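Local coordinates for protein heat-inducible transcription repressor hrcA homolog (Thermotoga maritima, PDB 1STZ) that probably represses the class I heat shock operons grpE-dnaK-dnaJ and groELS by binding DNA, preventing their heat-shock induction, at residues N33-R41 / P71-P79; M111-V119 / T166-T174. All coordinates share one frame; numbering follows the deposited sequence.

Interaction 1 of 2, residues N33-R41 / P71-P79; sequences NKKPVSSQR and PHTSAGRIP
Val37 and Arg77 pair backbone to backbone through two hydrogen bonds. Val37 N donates to Arg77 O at 2.9 Å, nearly straight (169°) and on a lone pair in the carbonyl plane; Arg77 N returns a bond to Val37 O at 3.0 Å, but from above that carbonyl's plane. Pro36 lies beside this bridge, its CB 3.6 Å from Ser74 OG and its CG 3.9 Å from Pro71 CG. The Ile78 side chain runs alongside the Pro36 ring, pointing the same way, with CD1 4.0 Å from Pro36 CG. Gly76 fits where a side chain could not: a CB would strike Pro36 C and Val37 N. The contact is a single antiparallel bridge in the N-terminal winged helix, the part that in such repressors probably binds DNA, joining the lead-in to helix 39-45 with the wing, the hairpin of strands 68-69 and 78-79. Further out, Ser38 N-caps that helix, its OG accepting from Arg41 N at 3.2 Å. Within the wing loop, Arg77 bends at chi2 (-62°), and NH1 reaches back to Gly76 O at 3.2 Å. The arginine chain packs on Met59 and Lys60 of helix 52-64, while Ile78 touches Tyr30 of helix 17-33.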
loop_
_atom_site.group_PDB
_atom_site.type_symbol
_atom_site.label_atom_id
_atom_site.label_comp_id
_atom_site.label_asym_id
_atom_site.label_seq_id
_atom_site.Cartn_x
_atom_site.Cartn_y
_atom_site.Cartn_z
ATOM N N ASN A 33 -18.875 -19.237 6.986
ATOM C CA ASN A 33 -19.965 -18.843 7.907
ATOM C C ASN A 33 -19.858 -19.423 9.314
ATOM O O ASN A 33 -20.491 -18.915 10.239
ATOM C CB ASN A 33 -21.331 -19.221 7.323
ATOM C CG ASN A 33 -21.732 -18.339 6.161
ATOM O OD1 ASN A 33 -21.467 -17.142 6.159
ATOM N ND2 ASN A 33 -22.373 -18.932 5.163
ATOM N N LYS A 34 -19.093 -20.504 9.453
ATOM C CA LYS A 34 -18.683 -21.037 10.759
ATOM C C LYS A 34 -19.841 -21.655 11.510
ATOM O O LYS A 34 -19.978 -21.483 12.714
ATOM C CB LYS A 34 -17.961 -19.956 11.574
ATOM C CG LYS A 34 -16.785 -19.404 10.771
ATOM C CD LYS A 34 -15.899 -18.460 11.520
ATOM C CE LYS A 34 -14.754 -18.019 10.609
ATOM N NZ LYS A 34 -15.256 -17.327 9.387
ATOM N N LYS A 35 -20.673 -22.378 10.773
ATOM C CA LYS A 35 -21.788 -23.116 11.345
ATOM C C LYS A 35 -21.866 -24.500 10.701
ATOM O O LYS A 35 -21.402 -24.693 9.576
ATOM C CB LYS A 35 -23.095 -22.344 11.139
ATOM C CG LYS A 35 -23.210 -21.088 12.006
ATOM C CD LYS A 35 -24.667 -20.702 12.297
ATOM C CE LYS A 35 -25.315 -21.600 13.353
ATOM N NZ LYS A 35 -26.517 -20.952 13.975
ATOM N N PRO A 36 -22.443 -25.472 11.399
ATOM C CA PRO A 36 -22.624 -26.803 10.813
ATOM C C PRO A 36 -23.341 -26.720 9.459
ATOM O O PRO A 36 -24.281 -25.952 9.335
ATOM C CB PRO A 36 -23.466 -27.535 11.859
ATOM C CG PRO A 36 -23.208 -26.818 13.136
ATOM C CD PRO A 36 -22.963 -25.396 12.776
ATOM N N VAL A 37 -22.873 -27.478 8.470
ATOM C CA VAL A 37 -23.379 -27.413 7.104
ATOM C C VAL A 37 -24.257 -28.619 6.776
ATOM O O VAL A 37 -23.789 -29.762 6.784
ATOM C CB VAL A 37 -22.228 -27.345 6.082
ATOM C CG1 VAL A 37 -22.770 -27.226 4.668
ATOM C CG2 VAL A 37 -21.272 -26.180 6.402
ATOM N N SER A 38 -25.524 -28.353 6.473
ATOM C CA SER A 38 -26.481 -29.407 6.160
ATOM C C SER A 38 -26.454 -29.794 4.682
ATOM O O SER A 38 -25.843 -29.112 3.867
ATOM C CB SER A 38 -27.883 -28.956 6.534
ATOM O OG SER A 38 -28.303 -27.893 5.695
ATOM N N SER A 39 -27.122 -30.897 4.353
ATOM C CA SER A 39 -27.292 -31.330 2.967
ATOM C C SER A 39 -27.964 -30.235 2.127
ATOM O O SER A 39 -27.527 -29.928 1.010
ATOM C CB SER A 39 -28.146 -32.601 2.920
ATOM O OG SER A 39 -29.439 -32.370 3.470
ATOM N N GLN A 40 -29.021 -29.645 2.684
ATOM C CA GLN A 40 -29.757 -28.575 2.019
ATOM C C GLN A 40 -28.872 -27.361 1.750
ATOM O O GLN A 40 -29.068 -26.672 0.751
ATOM C CB GLN A 40 -30.985 -28.142 2.839
ATOM C CG GLN A 40 -31.892 -29.278 3.341
ATOM C CD GLN A 40 -32.053 -30.427 2.348
ATOM O OE1 GLN A 40 -31.213 -31.330 2.288
ATOM N NE2 GLN A 40 -33.135 -30.400 1.579
ATOM N N ARG A 41 -27.912 -27.095 2.638
ATOM C CA ARG A 41 -26.993 -25.974 2.449
ATOM C C ARG A 41 -26.081 -26.219 1.256
ATOM O O ARG A 41 -25.895 -25.319 0.442
ATOM C CB ARG A 41 -26.129 -25.705 3.694
ATOM C CG ARG A 41 -26.799 -24.851 4.785
ATOM C CD ARG A 41 -26.868 -23.328 4.535
ATOM N NE ARG A 41 -25.916 -22.829 3.533
ATOM C CZ ARG A 41 -26.129 -21.771 2.743
ATOM N NH1 ARG A 41 -27.252 -21.061 2.824
ATOM N NH2 ARG A 41 -25.208 -21.414 1.859
ATOM N N PRO A 71 -21.989 -32.185 15.519
ATOM C CA PRO A 71 -21.909 -31.548 16.851
ATOM C C PRO A 71 -22.826 -32.133 17.941
ATOM O O PRO A 71 -22.318 -32.796 18.860
ATOM C CB PRO A 71 -22.253 -30.083 16.559
ATOM C CG PRO A 71 -21.819 -29.874 15.180
ATOM C CD PRO A 71 -22.002 -31.179 14.440
ATOM N N HIS A 72 -24.132 -31.894 17.883
ATOM C CA HIS A 72 -25.045 -32.482 18.856
ATOM C C HIS A 72 -26.141 -33.254 18.115
ATOM O O HIS A 72 -25.960 -34.422 17.769
ATOM C CB HIS A 72 -25.690 -31.410 19.772
ATOM C CG HIS A 72 -24.743 -30.378 20.302
ATOM N ND1 HIS A 72 -23.996 -29.555 19.486
ATOM C CD2 HIS A 72 -24.475 -29.990 21.572
ATOM C CE1 HIS A 72 -23.282 -28.729 20.230
ATOM N NE2 HIS A 72 -23.555 -28.974 21.499
ATOM N N THR A 73 -27.255 -32.564 17.865
ATOM C CA THR A 73 -28.470 -33.103 17.268
ATOM C C THR A 73 -28.731 -32.445 15.910
ATOM O O THR A 73 -29.770 -32.668 15.285
ATOM C CB THR A 73 -29.654 -32.806 18.213
ATOM O OG1 THR A 73 -30.846 -33.440 17.735
ATOM C CG2 THR A 73 -30.010 -31.306 18.228
ATOM N N SER A 74 -27.771 -31.632 15.469
ATOM C CA SER A 74 -27.934 -30.778 14.293
ATOM C C SER A 74 -27.865 -31.599 13.007
ATOM O O SER A 74 -27.117 -32.571 12.923
ATOM C CB SER A 74 -26.884 -29.653 14.305
ATOM O OG SER A 74 -26.298 -29.442 13.036
ATOM N N ALA A 75 -28.667 -31.213 12.016
ATOM C CA ALA A 75 -28.622 -31.836 10.691
ATOM C C ALA A 75 -27.309 -31.510 9.973
ATOM O O ALA A 75 -26.896 -32.233 9.067
ATOM C CB ALA A 75 -29.832 -31.394 9.843
ATOM N N GLY A 76 -26.656 -30.425 10.384
ATOM C CA GLY A 76 -25.393 -30.008 9.806
ATOM C C GLY A 76 -24.173 -30.743 10.343
ATOM O O GLY A 76 -24.217 -31.394 11.386
ATOM N N ARG A 77 -23.072 -30.617 9.610
ATOM C CA ARG A 77 -21.833 -31.292 9.939
ATOM C C ARG A 77 -20.677 -30.301 9.946
ATOM O O ARG A 77 -20.767 -29.213 9.385
ATOM C CB ARG A 77 -21.580 -32.425 8.944
ATOM C CG ARG A 77 -22.684 -33.512 8.932
ATOM C CD ARG A 77 -22.831 -34.225 10.273
ATOM N NE ARG A 77 -23.733 -35.376 10.277
ATOM C CZ ARG A 77 -25.038 -35.329 10.545
ATOM N NH1 ARG A 77 -25.649 -34.173 10.792
ATOM N NH2 ARG A 77 -25.749 -36.456 10.555
ATOM N N ILE A 78 -19.587 -30.690 10.587
ATOM C CA ILE A 78 -18.418 -29.822 10.740
ATOM C C ILE A 78 -17.182 -30.624 10.340
ATOM O O ILE A 78 -17.069 -31.789 10.713
ATOM C CB ILE A 78 -18.312 -29.369 12.222
ATOM C CG1 ILE A 78 -19.365 -28.308 12.523
ATOM C CG2 ILE A 78 -16.928 -28.810 12.545
ATOM C CD1 ILE A 78 -19.397 -27.867 13.990
ATOM N N PRO A 79 -16.260 -30.035 9.598
ATOM C CA PRO A 79 -15.035 -30.763 9.244
ATOM C C PRO A 79 -14.187 -31.167 10.455
ATOM O O PRO A 79 -14.100 -30.430 11.405
ATOM C CB PRO A 79 -14.259 -29.769 8.364
ATOM C CG PRO A 79 -14.889 -28.447 8.583
ATOM C CD PRO A 79 -16.290 -28.687 8.999
#

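Interaction 2 of 2, residues M111-V119 / T166-T174; sequences MPLADPEKV and TEFGVSKVT
Pro116 sets its ring against the turn at Phe168, with CD 3.5 Å from Phe168 O and CG 4.0 Å from Phe168 CB. The phenyl ring itself leads away from the proline, because Phe168 CG stands anti to its carbonyl carbon (chi1 -57°), and CG of Glu167 lies over the centre of one ring face. The same proline meets Ser171, whose OG is 3.8 Å from Pro116 CG. Beside it, Ala114 O accepts from Val170 N at 3.0 Å, the donor tilted 33° from the carbonyl plane, and a CA-H...O contact from Gly169. The type I turn Thr166-Gly169 links strands 159-166 and 169-177 as a beta hairpin, on which the start of helix 116-131 docks; a CB on Gly169 would hit Ala114 O. Asp115 CA makes a CA-H...O contact with Val170 O at 3.3 Å. With CG anti to the backbone N (chi1 -177°), its carboxylate N-caps the helix: OD1 accepts from Glu117 N at 3.0 Å, met from above the carboxylate plane. Were this aspartate an alanine, Glu117 N would probably lose its capping acceptor and the helix start fray. Phe168 meets Phe332 of helix 314-334 edge-to-face, and Tyr331 OH is hydrogen-bonded to Phe168 O. Val170 packs on strand 159-166 and Pro116 touches Phe332, while the lead-in to helix 116-131 packs on the second subunit, Ala114 on its Ile176.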
loop_
_atom_site.group_PDB
_atom_site.type_symbol
_atom_site.label_atom_id
_atom_site.label_comp_id
_atom_site.label_asym_id
_atom_site.label_seq_id
_atom_site.Cartn_x
_atom_site.Cartn_y
_atom_site.Cartn_z
ATOM N N MET A 111 11.921 -2.323 -0.865
ATOM C CA MET A 111 12.174 -1.040 -1.526
ATOM C C MET A 111 13.654 -0.738 -1.453
ATOM O O MET A 111 14.430 -1.643 -1.799
ATOM C CB MET A 111 11.202 0.061 -1.053
ATOM C CG MET A 111 11.145 0.409 0.431
ATOM S SD MET A 111 9.939 1.774 0.757
ATOM C CE MET A 111 10.809 3.265 0.284
ATOM N N PRO A 112 14.114 0.459 -1.093
ATOM C CA PRO A 112 15.533 0.572 -0.840
ATOM C C PRO A 112 15.865 0.564 0.649
ATOM O O PRO A 112 16.904 1.079 0.980
ATOM C CB PRO A 112 15.875 1.907 -1.510
ATOM C CG PRO A 112 14.591 2.687 -1.493
ATOM C CD PRO A 112 13.497 1.791 -1.010
ATOM N N LEU A 113 15.038 -0.010 1.519
ATOM C CA LEU A 113 15.433 -0.173 2.926
ATOM C C LEU A 113 16.677 -1.052 3.073
ATOM O O LEU A 113 16.828 -2.028 2.362
ATOM C CB LEU A 113 14.305 -0.779 3.756
ATOM C CG LEU A 113 12.992 -0.009 3.775
ATOM C CD1 LEU A 113 12.029 -0.768 4.632
ATOM C CD2 LEU A 113 13.205 1.419 4.265
ATOM N N ALA A 114 17.556 -0.686 3.997
ATOM C CA ALA A 114 18.815 -1.376 4.233
ATOM C C ALA A 114 18.948 -1.947 5.664
ATOM O O ALA A 114 19.952 -2.538 5.986
ATOM C CB ALA A 114 19.974 -0.407 3.937
ATOM N N ASP A 115 17.947 -1.754 6.516
ATOM C CA ASP A 115 17.952 -2.255 7.894
ATOM C C ASP A 115 17.169 -3.569 7.884
ATOM O O ASP A 115 15.969 -3.574 7.644
ATOM C CB ASP A 115 17.288 -1.231 8.840
ATOM C CG ASP A 115 17.309 -1.650 10.333
ATOM O OD1 ASP A 115 17.601 -2.817 10.684
ATOM O OD2 ASP A 115 17.035 -0.830 11.240
ATOM N N PRO A 116 17.836 -4.687 8.122
ATOM C CA PRO A 116 17.137 -5.974 8.094
ATOM C C PRO A 116 15.999 -6.052 9.128
ATOM O O PRO A 116 15.018 -6.721 8.852
ATOM C CB PRO A 116 18.249 -6.993 8.370
ATOM C CG PRO A 116 19.346 -6.230 9.024
ATOM C CD PRO A 116 19.270 -4.843 8.429
ATOM N N GLU A 117 16.114 -5.346 10.249
ATOM C CA GLU A 117 15.095 -5.363 11.290
ATOM C C GLU A 117 13.788 -4.746 10.789
ATOM O O GLU A 117 12.709 -5.297 11.022
ATOM C CB GLU A 117 15.600 -4.652 12.551
ATOM C CG GLU A 117 14.592 -4.517 13.690
ATOM C CD GLU A 117 14.108 -5.857 14.251
ATOM O OE1 GLU A 117 12.993 -5.879 14.810
ATOM O OE2 GLU A 117 14.830 -6.881 14.125
ATOM N N LYS A 118 13.895 -3.622 10.088
ATOM C CA LYS A 118 12.733 -2.967 9.507
ATOM C C LYS A 118 12.088 -3.831 8.386
ATOM O O LYS A 118 10.863 -3.821 8.210
ATOM C CB LYS A 118 13.126 -1.577 8.989
ATOM C CG LYS A 118 11.998 -0.785 8.346
ATOM C CD LYS A 118 10.896 -0.436 9.345
ATOM C CE LYS A 118 9.851 0.489 8.710
ATOM N NZ LYS A 118 9.214 1.382 9.722
ATOM N N VAL A 119 12.903 -4.576 7.650
ATOM C CA VAL A 119 12.378 -5.440 6.604
ATOM C C VAL A 119 11.576 -6.588 7.236
ATOM O O VAL A 119 10.501 -6.904 6.761
ATOM C CB VAL A 119 13.469 -6.018 5.675
ATOM C CG1 VAL A 119 12.861 -7.036 4.739
ATOM C CG2 VAL A 119 14.126 -4.916 4.864
ATOM N N THR A 166 26.645 -5.034 8.826
ATOM C CA THR A 166 26.605 -6.465 8.944
ATOM C C THR A 166 26.452 -7.021 7.515
ATOM O O THR A 166 26.283 -6.241 6.604
ATOM C CB THR A 166 25.425 -6.725 9.891
ATOM O OG1 THR A 166 25.916 -7.097 11.195
ATOM C CG2 THR A 166 24.510 -7.779 9.436
ATOM N N GLU A 167 26.523 -8.339 7.307
ATOM C CA GLU A 167 26.296 -8.923 5.973
ATOM C C GLU A 167 24.869 -8.708 5.462
ATOM O O GLU A 167 24.630 -8.791 4.252
ATOM C CB GLU A 167 26.671 -10.417 5.926
ATOM C CG GLU A 167 25.761 -11.338 6.737
ATOM C CD GLU A 167 25.990 -12.804 6.429
ATOM O OE1 GLU A 167 26.153 -13.596 7.382
ATOM O OE2 GLU A 167 26.031 -13.158 5.227
ATOM N N PHE A 168 23.941 -8.419 6.377
ATOM C CA PHE A 168 22.531 -8.158 6.071
ATOM C C PHE A 168 22.123 -6.683 6.011
ATOM O O PHE A 168 20.948 -6.379 5.829
ATOM C CB PHE A 168 21.650 -8.854 7.116
ATOM C CG PHE A 168 21.884 -10.326 7.214
ATOM C CD1 PHE A 168 22.134 -10.917 8.435
ATOM C CD2 PHE A 168 21.899 -11.116 6.067
ATOM C CE1 PHE A 168 22.350 -12.287 8.527
ATOM C CE2 PHE A 168 22.115 -12.483 6.148
ATOM C CZ PHE A 168 22.335 -13.070 7.378
ATOM N N GLY A 169 23.068 -5.769 6.190
ATOM C CA GLY A 169 22.782 -4.348 6.042
ATOM C C GLY A 169 23.224 -3.498 7.221
ATOM O O GLY A 169 24.160 -3.840 7.915
ATOM N N VAL A 170 22.531 -2.386 7.436
ATOM C CA VAL A 170 22.883 -1.430 8.490
ATOM C C VAL A 170 21.957 -1.665 9.682
ATOM O O VAL A 170 20.730 -1.589 9.555
ATOM C CB VAL A 170 22.725 -0.001 7.964
ATOM C CG1 VAL A 170 23.164 1.024 8.997
ATOM C CG2 VAL A 170 23.508 0.172 6.655
ATOM N N SER A 171 22.533 -1.999 10.827
ATOM C CA SER A 171 21.748 -2.314 12.011
ATOM C C SER A 171 22.103 -1.406 13.164
ATOM O O SER A 171 23.114 -0.716 13.138
ATOM C CB SER A 171 21.980 -3.763 12.433
ATOM O OG SER A 171 21.929 -4.610 11.301
ATOM N N LYS A 172 21.242 -1.434 14.172
ATOM C CA LYS A 172 21.423 -0.723 15.429
ATOM C C LYS A 172 21.517 0.765 15.263
ATOM O O LYS A 172 22.132 1.422 16.079
ATOM C CB LYS A 172 22.666 -1.207 16.162
ATOM C CG LYS A 172 22.809 -2.692 16.229
ATOM C CD LYS A 172 21.700 -3.290 17.002
ATOM C CE LYS A 172 22.049 -4.685 17.414
ATOM N NZ LYS A 172 20.881 -5.303 18.101
ATOM N N VAL A 173 20.858 1.303 14.247
ATOM C CA VAL A 173 20.944 2.723 13.968
ATOM C C VAL A 173 20.354 3.523 15.129
ATOM O O VAL A 173 19.195 3.351 15.499
ATOM C CB VAL A 173 20.271 3.107 12.631
ATOM C CG1 VAL A 173 20.678 4.503 12.228
ATOM C CG2 VAL A 173 20.690 2.161 11.546
ATOM N N THR A 174 21.159 4.417 15.689
ATOM C CA THR A 174 20.818 5.067 16.943
ATOM C C THR A 174 21.389 6.462 16.993
ATOM O O THR A 174 22.589 6.620 17.114
ATOM C CB THR A 174 21.392 4.270 18.124
ATOM O OG1 THR A 174 20.905 2.923 18.104
ATOM C CG2 THR A 174 20.886 4.844 19.452
#

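From the N terminus, the chain leaves helix 17-33, passes 33-41, runs through helices 39-45 and 52-64 and the first wing strand, then returns at 71-79, where interaction 1 closes a loop with 29 residues between its segments. Helix 81-94 and the following linker lead to 111-119. Helix 116-131 and strands 134-138, 149-154 and 159-166 then intervene before 166-174 completes interaction 2, a loop with 46 residues between segments. The two loops follow in series, neither nesting nor crossing. Their centres lie 50 Å apart on opposite sides of the chain's centre: interaction 1 ties the lead-in of helix 39-45 to the wing, while interaction 2 joins a helix start to the three-stranded sheet beside the second subunit.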